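PDB 6BLK: signal transduction histidine-protein kinase/phosphatase mprB from Mycobacterium hassiacum, which probably autophosphorylates on a histidine using ATP, as the sensor kinase and phosphatase of a two-component stress-response system, here represented by its ATP-binding domain. Local coordinates for residues A[79-84]-A[148-153]. Sequence-based numbering, arbitrary orientation.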
loop_
_atom_site.group_PDB
_atom_site.type_symbol
_atom_site.label_atom_id
_atom_site.label_comp_id
_atom_site.label_asym_id
_atom_site.label_seq_id
_atom_site.Cartn_x
_atom_site.Cartn_y
_atom_site.Cartn_z
ATOM N N HIS A 79 -16.367 -2.180 -6.057
ATOM C CA HIS A 79 -15.021 -1.730 -5.721
ATOM C C HIS A 79 -14.796 -1.645 -4.222
ATOM O O HIS A 79 -15.696 -1.309 -3.460
ATOM C CB HIS A 79 -14.721 -0.361 -6.325
ATOM C CG HIS A 79 -14.785 -0.319 -7.812
ATOM N ND1 HIS A 79 -15.975 -0.216 -8.502
ATOM C CD2 HIS A 79 -13.807 -0.378 -8.745
ATOM C CE1 HIS A 79 -15.724 -0.220 -9.799
ATOM N NE2 HIS A 79 -14.420 -0.318 -9.975
ATOM N N ALA A 80 -13.536 -1.837 -3.827
ATOM C CA ALA A 80 -13.106 -1.642 -2.464
ATOM C C ALA A 80 -11.825 -0.828 -2.489
ATOM O O ALA A 80 -11.160 -0.710 -3.516
ATOM C CB ALA A 80 -12.852 -2.960 -1.728
ATOM N N GLU A 81 -11.541 -0.219 -1.363
ATOM C CA GLU A 81 -10.394 0.653 -1.233
ATOM C C GLU A 81 -9.515 0.131 -0.115
ATOM O O GLU A 81 -9.988 -0.044 1.010
ATOM C CB GLU A 81 -10.847 2.087 -0.947
ATOM C CG GLU A 81 -9.738 3.086 -0.962
ATOM C CD GLU A 81 -10.155 4.443 -0.388
ATOM O OE1 GLU A 81 -11.102 4.484 0.424
ATOM O OE2 GLU A 81 -9.523 5.467 -0.731
ATOM N N LEU A 82 -8.234 -0.051 -0.422
ATOM C CA LEU A 82 -7.212 -0.414 0.547
ATOM C C LEU A 82 -6.455 0.859 0.880
ATOM O O LEU A 82 -5.947 1.535 -0.015
ATOM C CB LEU A 82 -6.279 -1.494 -0.009
ATOM C CG LEU A 82 -4.969 -1.823 0.718
ATOM C CD1 LEU A 82 -5.188 -2.459 2.074
ATOM C CD2 LEU A 82 -4.138 -2.771 -0.151
ATOM N N VAL A 83 -6.388 1.185 2.150
ATOM C CA VAL A 83 -5.660 2.370 2.589
ATOM C C VAL A 83 -4.629 1.916 3.589
ATOM O O VAL A 83 -4.976 1.338 4.631
ATOM C CB VAL A 83 -6.574 3.446 3.193
ATOM C CG1 VAL A 83 -5.773 4.708 3.470
ATOM C CG2 VAL A 83 -7.708 3.775 2.272
ATOM N N ILE A 84 -3.366 2.182 3.283
ATOM C CA ILE A 84 -2.246 1.859 4.167
ATOM C C ILE A 84 -1.622 3.169 4.655
ATOM O O ILE A 84 -1.274 4.056 3.858
ATOM C CB ILE A 84 -1.211 0.961 3.476
ATOM C CG1 ILE A 84 -1.798 -0.431 3.226
ATOM C CG2 ILE A 84 0.069 0.870 4.305
ATOM C CD1 ILE A 84 -1.044 -1.276 2.225
ATOM N N ALA A 148 -0.599 8.283 3.462
ATOM C CA ALA A 148 -1.681 7.365 3.167
ATOM C C ALA A 148 -1.572 7.012 1.697
ATOM O O ALA A 148 -1.544 7.905 0.847
ATOM C CB ALA A 148 -3.022 8.006 3.498
ATOM N N ILE A 149 -1.433 5.723 1.403
ATOM C CA ILE A 149 -1.541 5.225 0.039
ATOM C C ILE A 149 -2.913 4.597 -0.097
ATOM O O ILE A 149 -3.252 3.679 0.660
ATOM C CB ILE A 149 -0.458 4.201 -0.278
ATOM C CG1 ILE A 149 0.941 4.816 -0.086
ATOM C CG2 ILE A 149 -0.650 3.678 -1.679
ATOM C CD1 ILE A 149 1.330 5.859 -1.105
ATOM N N HIS A 150 -3.690 5.071 -1.081
ATOM C CA HIS A 150 -5.055 4.629 -1.302
ATOM C C HIS A 150 -5.092 3.845 -2.612
ATOM O O HIS A 150 -4.737 4.390 -3.666
ATOM C CB HIS A 150 -5.993 5.839 -1.425
ATOM C CG HIS A 150 -6.130 6.694 -0.209
ATOM N ND1 HIS A 150 -7.309 6.771 0.497
ATOM C CD2 HIS A 150 -5.276 7.562 0.393
ATOM C CE1 HIS A 150 -7.172 7.623 1.495
ATOM N NE2 HIS A 150 -5.946 8.111 1.460
ATOM N N ILE A 151 -5.568 2.600 -2.556
ATOM C CA ILE A 151 -5.658 1.710 -3.712
ATOM C C ILE A 151 -7.098 1.237 -3.854
ATOM O O ILE A 151 -7.641 0.561 -2.962
ATOM C CB ILE A 151 -4.715 0.511 -3.569
ATOM C CG1 ILE A 151 -3.253 0.992 -3.586
ATOM C CG2 ILE A 151 -4.981 -0.527 -4.673
ATOM C CD1 ILE A 151 -2.235 -0.062 -3.255
ATOM N N VAL A 152 -7.695 1.538 -4.996
ATOM C CA VAL A 152 -9.033 1.078 -5.306
ATOM C C VAL A 152 -8.904 -0.145 -6.213
ATOM O O VAL A 152 -8.204 -0.096 -7.226
ATOM C CB VAL A 152 -9.850 2.205 -5.948
ATOM C CG1 VAL A 152 -11.222 1.681 -6.379
ATOM C CG2 VAL A 152 -10.002 3.330 -4.971
ATOM N N LEU A 153 -9.597 -1.241 -5.856
ATOM C CA LEU A 153 -9.537 -2.517 -6.581
ATOM C C LEU A 153 -10.953 -2.944 -6.946
ATOM O O LEU A 153 -11.824 -3.032 -6.066
ATOM C CB LEU A 153 -8.886 -3.638 -5.776
ATOM C CG LEU A 153 -7.378 -3.451 -5.551
ATOM C CD1 LEU A 153 -6.917 -4.551 -4.616
ATOM C CD2 LEU A 153 -6.620 -3.459 -6.884
#
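His150 and Glu81 join two antiparallel strands, 148-153 and 79-84, through their side chains. His150 ND1 donates to Glu81 OE2 at 2.8 Å, with an N-H...O angle of 159°. The acceptor lies close to the imidazole plane, at the ring edge. Seen from the carboxylate, the donor comes from above its plane. Glu81 CG is anti to the backbone N (chi1 -173°). Beyond CG the chain is extended, and its carboxylate reaches His150 on the neighbouring strand. Val83 lies alongside His150. Its CG1 sits over one face of the ring, 3.9 Å from the centroid, as a CH-pi contact. Its CG2 comes within 3.5 Å of His150 ND1. One hydrogen bond at its edge and Val83 over one face together limit how the ring can turn. Glu81 CG also meets Val152 CG2 at 4.0 Å.

Six backbone hydrogen bonds tie the strands, two each in the pairs Ala80-Leu153, Leu82-Ile151 and Ile84-Ile149. The shortest runs from Leu82 N to Ile151 O, at 2.7 Å. These are inner strands of the mixed sheet of the HATPase_c domain, the alpha/beta sandwich shared with DNA gyrase B and HSP90. Ala80, Leu82, Ile84, Ile149, Ile151 and Leu153 occupy the buried face. Leu82 CB and Ile151 CB are 4.4 Å apart there. Helix 44-60 covers this layer, with Val51 on Leu82 and Val54 on both Ile84 and Ile149. Strands 67-76 and 132-137 flank the pair. The Ile149 side chain is about 6 Å from the bound ATP.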